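PDB 2NWH: carbohydrate kinase from Agrobacterium tumefaciens, which probably transfers phosphate from ATP to a sugar or related substrate, as do other pfkB-family kinases of the ribokinase clan. Local coordinates for residues F118-I132 and P145-C159. Numbering follows the deposited sequence.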
loop_
_atom_site.group_PDB
_atom_site.type_symbol
_atom_site.label_atom_id
_atom_site.label_comp_id
_atom_site.label_asym_id
_atom_site.label_seq_id
_atom_site.Cartn_x
_atom_site.Cartn_y
_atom_site.Cartn_z
ATOM N N PHE A 118 -18.407 1.885 0.887
ATOM C CA PHE A 118 -17.750 2.676 1.917
ATOM C C PHE A 118 -17.913 4.164 1.550
ATOM O O PHE A 118 -17.015 4.802 1.018
ATOM C CB PHE A 118 -16.271 2.265 2.073
ATOM C CG PHE A 118 -15.691 2.577 3.446
ATOM C CD1 PHE A 118 -14.518 1.937 3.875
ATOM C CD2 PHE A 118 -16.375 3.437 4.339
ATOM C CE1 PHE A 118 -13.960 2.224 5.132
ATOM C CE2 PHE A 118 -15.840 3.726 5.600
ATOM C CZ PHE A 118 -14.638 3.119 5.995
ATOM N N THR A 119 -19.093 4.690 1.829
ATOM C CA THR A 119 -19.472 6.032 1.390
ATOM C C THR A 119 -19.108 7.067 2.470
ATOM O O THR A 119 -18.747 6.696 3.603
ATOM C CB THR A 119 -20.976 6.115 1.207
ATOM O OG1 THR A 119 -21.550 5.807 2.468
ATOM C CG2 THR A 119 -21.448 5.109 0.097
ATOM N N PRO A 120 -19.125 8.376 2.112
ATOM C CA PRO A 120 -18.834 9.370 3.181
ATOM C C PRO A 120 -19.760 9.251 4.376
ATOM O O PRO A 120 -19.320 9.387 5.514
ATOM C CB PRO A 120 -19.011 10.704 2.468
ATOM C CG PRO A 120 -18.624 10.401 1.056
ATOM C CD PRO A 120 -19.318 9.043 0.808
ATOM N N ARG A 121 -21.032 8.966 4.113
ATOM C CA ARG A 121 -22.013 8.765 5.177
ATOM C C ARG A 121 -21.561 7.689 6.141
ATOM O O ARG A 121 -21.606 7.871 7.355
ATOM C CB ARG A 121 -23.333 8.388 4.513
ATOM C CG ARG A 121 -24.452 8.019 5.411
ATOM C CD ARG A 121 -25.753 8.160 4.616
ATOM N NE ARG A 121 -26.854 8.252 5.554
ATOM C CZ ARG A 121 -28.080 8.663 5.266
ATOM N NH1 ARG A 121 -28.984 8.701 6.231
ATOM N NH2 ARG A 121 -28.400 9.037 4.038
ATOM N N ARG A 122 -21.082 6.568 5.609
ATOM C CA ARG A 122 -20.621 5.487 6.459
ATOM C C ARG A 122 -19.314 5.815 7.174
ATOM O O ARG A 122 -19.103 5.369 8.295
ATOM C CB ARG A 122 -20.531 4.178 5.658
ATOM C CG ARG A 122 -21.919 3.609 5.258
ATOM C CD ARG A 122 -21.876 2.200 4.740
ATOM N NE ARG A 122 -23.240 1.739 4.490
ATOM C CZ ARG A 122 -23.817 1.520 3.298
ATOM N NH1 ARG A 122 -23.164 1.660 2.140
ATOM N NH2 ARG A 122 -25.084 1.133 3.276
ATOM N N LEU A 123 -18.429 6.572 6.516
ATOM C CA LEU A 123 -17.156 6.924 7.116
ATOM C C LEU A 123 -17.423 7.812 8.349
ATOM O O LEU A 123 -16.668 7.776 9.319
ATOM C CB LEU A 123 -16.302 7.738 6.135
ATOM C CG LEU A 123 -14.881 8.081 6.643
ATOM C CD1 LEU A 123 -13.883 6.866 6.590
ATOM C CD2 LEU A 123 -14.329 9.220 5.815
ATOM N N LYS A 124 -18.507 8.570 8.282
ATOM C CA LYS A 124 -18.802 9.612 9.295
ATOM C C LYS A 124 -19.480 9.066 10.552
ATOM O O LYS A 124 -19.838 9.841 11.444
ATOM C CB LYS A 124 -19.624 10.739 8.655
ATOM C CG LYS A 124 -18.791 11.641 7.714
ATOM C CD LYS A 124 -19.660 12.629 6.907
ATOM C CE LYS A 124 -18.869 13.160 5.693
ATOM N NZ LYS A 124 -19.611 14.091 4.755
ATOM N N VAL A 125 -19.702 7.756 10.635
ATOM C CA VAL A 125 -20.357 7.183 11.820
ATOM C C VAL A 125 -19.449 7.300 13.050
ATOM O O VAL A 125 -18.240 7.205 12.915
ATOM C CB VAL A 125 -20.837 5.710 11.603
ATOM C CG1 VAL A 125 -21.808 5.613 10.387
ATOM C CG2 VAL A 125 -19.674 4.746 11.505
ATOM N N ARG A 126 -20.024 7.473 14.250
ATOM C CA ARG A 126 -19.199 7.560 15.456
ATOM C C ARG A 126 -18.123 6.482 15.561
ATOM O O ARG A 126 -17.009 6.777 15.988
ATOM C CB ARG A 126 -20.036 7.485 16.711
ATOM C CG ARG A 126 -20.586 8.765 17.082
ATOM C CD ARG A 126 -21.450 8.616 18.308
ATOM N NE ARG A 126 -21.794 9.950 18.724
ATOM C CZ ARG A 126 -22.637 10.268 19.704
ATOM N NH1 ARG A 126 -23.274 9.325 20.407
ATOM N NH2 ARG A 126 -22.828 11.549 19.956
ATOM N N ALA A 127 -18.460 5.238 15.216
ATOM C CA ALA A 127 -17.526 4.135 15.438
ATOM C C ALA A 127 -16.214 4.321 14.666
ATOM O O ALA A 127 -15.134 3.978 15.181
ATOM C CB ALA A 127 -18.203 2.761 15.089
ATOM N N VAL A 128 -16.288 4.888 13.455
ATOM C CA VAL A 128 -15.083 5.112 12.632
ATOM C C VAL A 128 -14.314 6.311 13.233
ATOM O O VAL A 128 -13.094 6.265 13.360
ATOM C CB VAL A 128 -15.423 5.400 11.152
ATOM C CG1 VAL A 128 -14.124 5.810 10.339
ATOM C CG2 VAL A 128 -16.181 4.192 10.481
ATOM N N ARG A 129 -15.033 7.369 13.619
ATOM C CA ARG A 129 -14.356 8.528 14.238
ATOM C C ARG A 129 -13.605 8.138 15.501
ATOM O O ARG A 129 -12.509 8.599 15.718
ATOM C CB ARG A 129 -15.310 9.677 14.547
ATOM C CG ARG A 129 -14.533 10.997 14.699
ATOM C CD ARG A 129 -15.446 12.158 14.898
ATOM N NE ARG A 129 -14.659 13.372 14.811
ATOM C CZ ARG A 129 -14.713 14.204 13.785
ATOM N NH1 ARG A 129 -13.971 15.313 13.787
ATOM N NH2 ARG A 129 -15.538 13.949 12.781
ATOM N N GLU A 130 -14.184 7.270 16.314
ATOM C CA GLU A 130 -13.533 6.783 17.518
ATOM C C GLU A 130 -12.293 5.906 17.180
ATOM O O GLU A 130 -11.282 5.957 17.871
ATOM C CB GLU A 130 -14.534 5.980 18.341
ATOM C CG GLU A 130 -15.630 6.895 18.914
ATOM C CD GLU A 130 -16.684 6.147 19.696
ATOM O OE1 GLU A 130 -16.515 4.957 20.013
ATOM O OE2 GLU A 130 -17.692 6.788 20.012
ATOM N N ALA A 131 -12.388 5.101 16.138
ATOM C CA ALA A 131 -11.191 4.360 15.683
ATOM C C ALA A 131 -10.071 5.334 15.356
ATOM O O ALA A 131 -8.870 5.123 15.750
ATOM C CB ALA A 131 -11.528 3.459 14.441
ATOM N N ILE A 132 -10.437 6.397 14.641
ATOM C CA ILE A 132 -9.475 7.457 14.272
ATOM C C ILE A 132 -8.844 8.106 15.525
ATOM O O ILE A 132 -7.611 8.242 15.622
ATOM C CB ILE A 132 -10.111 8.495 13.287
ATOM C CG1 ILE A 132 -10.418 7.786 11.940
ATOM C CG2 ILE A 132 -9.184 9.724 13.096
ATOM C CD1 ILE A 132 -11.178 8.588 10.926
ATOM N N PRO A 145 -13.892 5.162 -2.314
ATOM C CA PRO A 145 -14.450 6.185 -3.214
ATOM C C PRO A 145 -13.806 7.577 -3.083
ATOM O O PRO A 145 -13.357 7.940 -1.999
ATOM C CB PRO A 145 -15.915 6.266 -2.762
ATOM C CG PRO A 145 -16.215 4.869 -2.250
ATOM C CD PRO A 145 -14.939 4.518 -1.495
ATOM N N GLU A 146 -13.803 8.353 -4.183
ATOM C CA GLU A 146 -13.266 9.713 -4.163
ATOM C C GLU A 146 -13.835 10.563 -3.022
ATOM O O GLU A 146 -13.061 11.128 -2.224
ATOM C CB GLU A 146 -13.424 10.404 -5.541
ATOM C CG GLU A 146 -13.082 11.907 -5.569
ATOM C CD GLU A 146 -12.787 12.437 -6.987
ATOM O OE1 GLU A 146 -12.717 11.628 -7.941
ATOM O OE2 GLU A 146 -12.594 13.669 -7.142
ATOM N N ASP A 147 -15.161 10.669 -2.917
ATOM C CA ASP A 147 -15.725 11.524 -1.870
ATOM C C ASP A 147 -15.412 11.042 -0.452
ATOM O O ASP A 147 -15.343 11.831 0.489
ATOM C CB ASP A 147 -17.229 11.821 -2.055
ATOM C CG ASP A 147 -18.078 10.562 -2.311
ATOM O OD1 ASP A 147 -19.334 10.688 -2.314
ATOM O OD2 ASP A 147 -17.524 9.463 -2.517
ATOM N N THR A 148 -15.213 9.729 -0.313
ATOM C CA THR A 148 -14.835 9.156 0.964
ATOM C C THR A 148 -13.422 9.571 1.323
ATOM O O THR A 148 -13.145 9.904 2.478
ATOM C CB THR A 148 -15.013 7.616 0.947
ATOM O OG1 THR A 148 -16.390 7.367 0.625
ATOM C CG2 THR A 148 -14.743 7.033 2.349
ATOM N N LEU A 149 -12.547 9.601 0.312
ATOM C CA LEU A 149 -11.192 10.014 0.521
ATOM C C LEU A 149 -11.140 11.478 0.941
ATOM O O LEU A 149 -10.482 11.831 1.912
ATOM C CB LEU A 149 -10.362 9.737 -0.720
ATOM C CG LEU A 149 -10.077 8.280 -1.046
ATOM C CD1 LEU A 149 -9.605 8.151 -2.482
ATOM C CD2 LEU A 149 -9.046 7.729 -0.061
ATOM N N THR A 150 -11.921 12.332 0.289
ATOM C CA THR A 150 -11.984 13.736 0.727
ATOM C C THR A 150 -12.512 13.899 2.171
ATOM O O THR A 150 -11.928 14.669 2.978
ATOM C CB THR A 150 -12.829 14.543 -0.247
ATOM O OG1 THR A 150 -12.404 14.237 -1.581
ATOM C CG2 THR A 150 -12.718 16.066 0.022
ATOM N N ALA A 151 -13.597 13.177 2.503
ATOM C CA ALA A 151 -14.180 13.243 3.838
ATOM C C ALA A 151 -13.193 12.766 4.891
ATOM O O ALA A 151 -13.112 13.376 5.973
ATOM C CB ALA A 151 -15.469 12.430 3.922
ATOM N N LEU A 152 -12.469 11.691 4.561
ATOM C CA LEU A 152 -11.376 11.167 5.410
ATOM C C LEU A 152 -10.304 12.236 5.658
ATOM O O LEU A 152 -9.879 12.445 6.808
ATOM C CB LEU A 152 -10.716 9.917 4.798
ATOM C CG LEU A 152 -9.648 9.293 5.700
ATOM C CD1 LEU A 152 -10.136 9.020 7.162
ATOM C CD2 LEU A 152 -8.994 8.062 5.038
ATOM N N GLY A 153 -9.880 12.918 4.592
ATOM C CA GLY A 153 -8.971 14.063 4.739
ATOM C C GLY A 153 -9.489 15.144 5.728
ATOM O O GLY A 153 -8.758 15.582 6.639
ATOM N N LEU A 154 -10.755 15.548 5.597
ATOM C CA LEU A 154 -11.366 16.490 6.584
ATOM C C LEU A 154 -11.332 15.977 8.054
ATOM O O LEU A 154 -11.027 16.739 8.976
ATOM C CB LEU A 154 -12.793 16.847 6.194
ATOM C CG LEU A 154 -13.124 18.098 5.364
ATOM C CD1 LEU A 154 -12.340 18.197 4.097
ATOM C CD2 LEU A 154 -14.607 18.111 5.018
ATOM N N ILE A 155 -11.624 14.691 8.257
ATOM C CA ILE A 155 -11.620 14.089 9.598
ATOM C C ILE A 155 -10.220 14.060 10.190
ATOM O O ILE A 155 -10.025 14.443 11.342
ATOM C CB ILE A 155 -12.218 12.669 9.618
ATOM C CG1 ILE A 155 -13.704 12.703 9.276
ATOM C CG2 ILE A 155 -12.045 12.050 10.999
ATOM C CD1 ILE A 155 -14.335 11.281 9.144
ATOM N N ALA A 156 -9.243 13.614 9.389
ATOM C CA ALA A 156 -7.846 13.662 9.799
ATOM C C ALA A 156 -7.416 15.058 10.231
ATOM O O ALA A 156 -6.752 15.196 11.253
ATOM C CB ALA A 156 -6.950 13.191 8.695
ATOM N N ARG A 157 -7.771 16.059 9.427
ATOM C CA ARG A 157 -7.532 17.473 9.773
ATOM C C ARG A 157 -8.104 17.735 11.161
ATOM O O ARG A 157 -7.354 18.028 12.090
ATOM C CB ARG A 157 -8.202 18.401 8.759
ATOM C CG ARG A 157 -7.674 19.862 8.730
ATOM C CD ARG A 157 -8.625 20.733 7.874
ATOM N NE ARG A 157 -8.710 20.251 6.490
ATOM C CZ ARG A 157 -9.586 20.690 5.600
ATOM N NH1 ARG A 157 -10.441 21.642 5.938
ATOM N NH2 ARG A 157 -9.609 20.185 4.378
ATOM N N ALA A 158 -9.427 17.595 11.302
ATOM C CA ALA A 158 -10.120 17.948 12.540
ATOM C C ALA A 158 -9.561 17.203 13.754
ATOM O O ALA A 158 -9.488 17.771 14.846
ATOM C CB ALA A 158 -11.639 17.734 12.416
ATOM N N CYS A 159 -9.158 15.944 13.544
ATOM C CA CYS A 159 -8.561 15.111 14.587
ATOM C C CYS A 159 -7.042 15.293 14.778
ATOM O O CYS A 159 -6.448 14.640 15.639
ATOM C CB CYS A 159 -8.886 13.636 14.308
ATOM S SG CYS A 159 -10.638 13.278 14.566
#
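Thr148 donates its hydroxyl to the carbonyl of Phe118, OG1 to O 2.7 Å, in the carbonyl plane and on a lone pair; with OG1 beside its backbone N (chi1 -58°), its methyl CG2 is left to lie near the Phe118 ring. This bond ties the first turn of helix 146-158 to the chain just ahead of helix 120-123. Thr119 caps that short helix, its OG1 accepting from Arg122 N. The Pro120 ring crosses Asp147 at about a right angle, CG to CG 3.4 Å.

The apolar contact centres on Leu123, a knob set among Thr148, Ala151, Leu152 and Ile155, with CD2 3.3 Å from Leu152 N. Farther along, Ile132 CD1 reaches Ile155 CG2 at 3.6 Å, while Ile132 CG2 meets Cys159 CB.

Toward the end of helix 146-158, one of two Arg129 conformers sets Ile155 CG2 against a guanidinium face and Ala158 CB at the edge.

Helices 126-132 and 146-158 cross at -51° on one face of the central sheet, joined by strand 137-141, a helix-strand-helix passage consistent with the ribokinase-like α/β fold: Ile132 and Leu152 rest on that strand, Leu123 reaches strand 5-9, and Phe118 packs edge-to-face with Phe85 and touches strand 55-63.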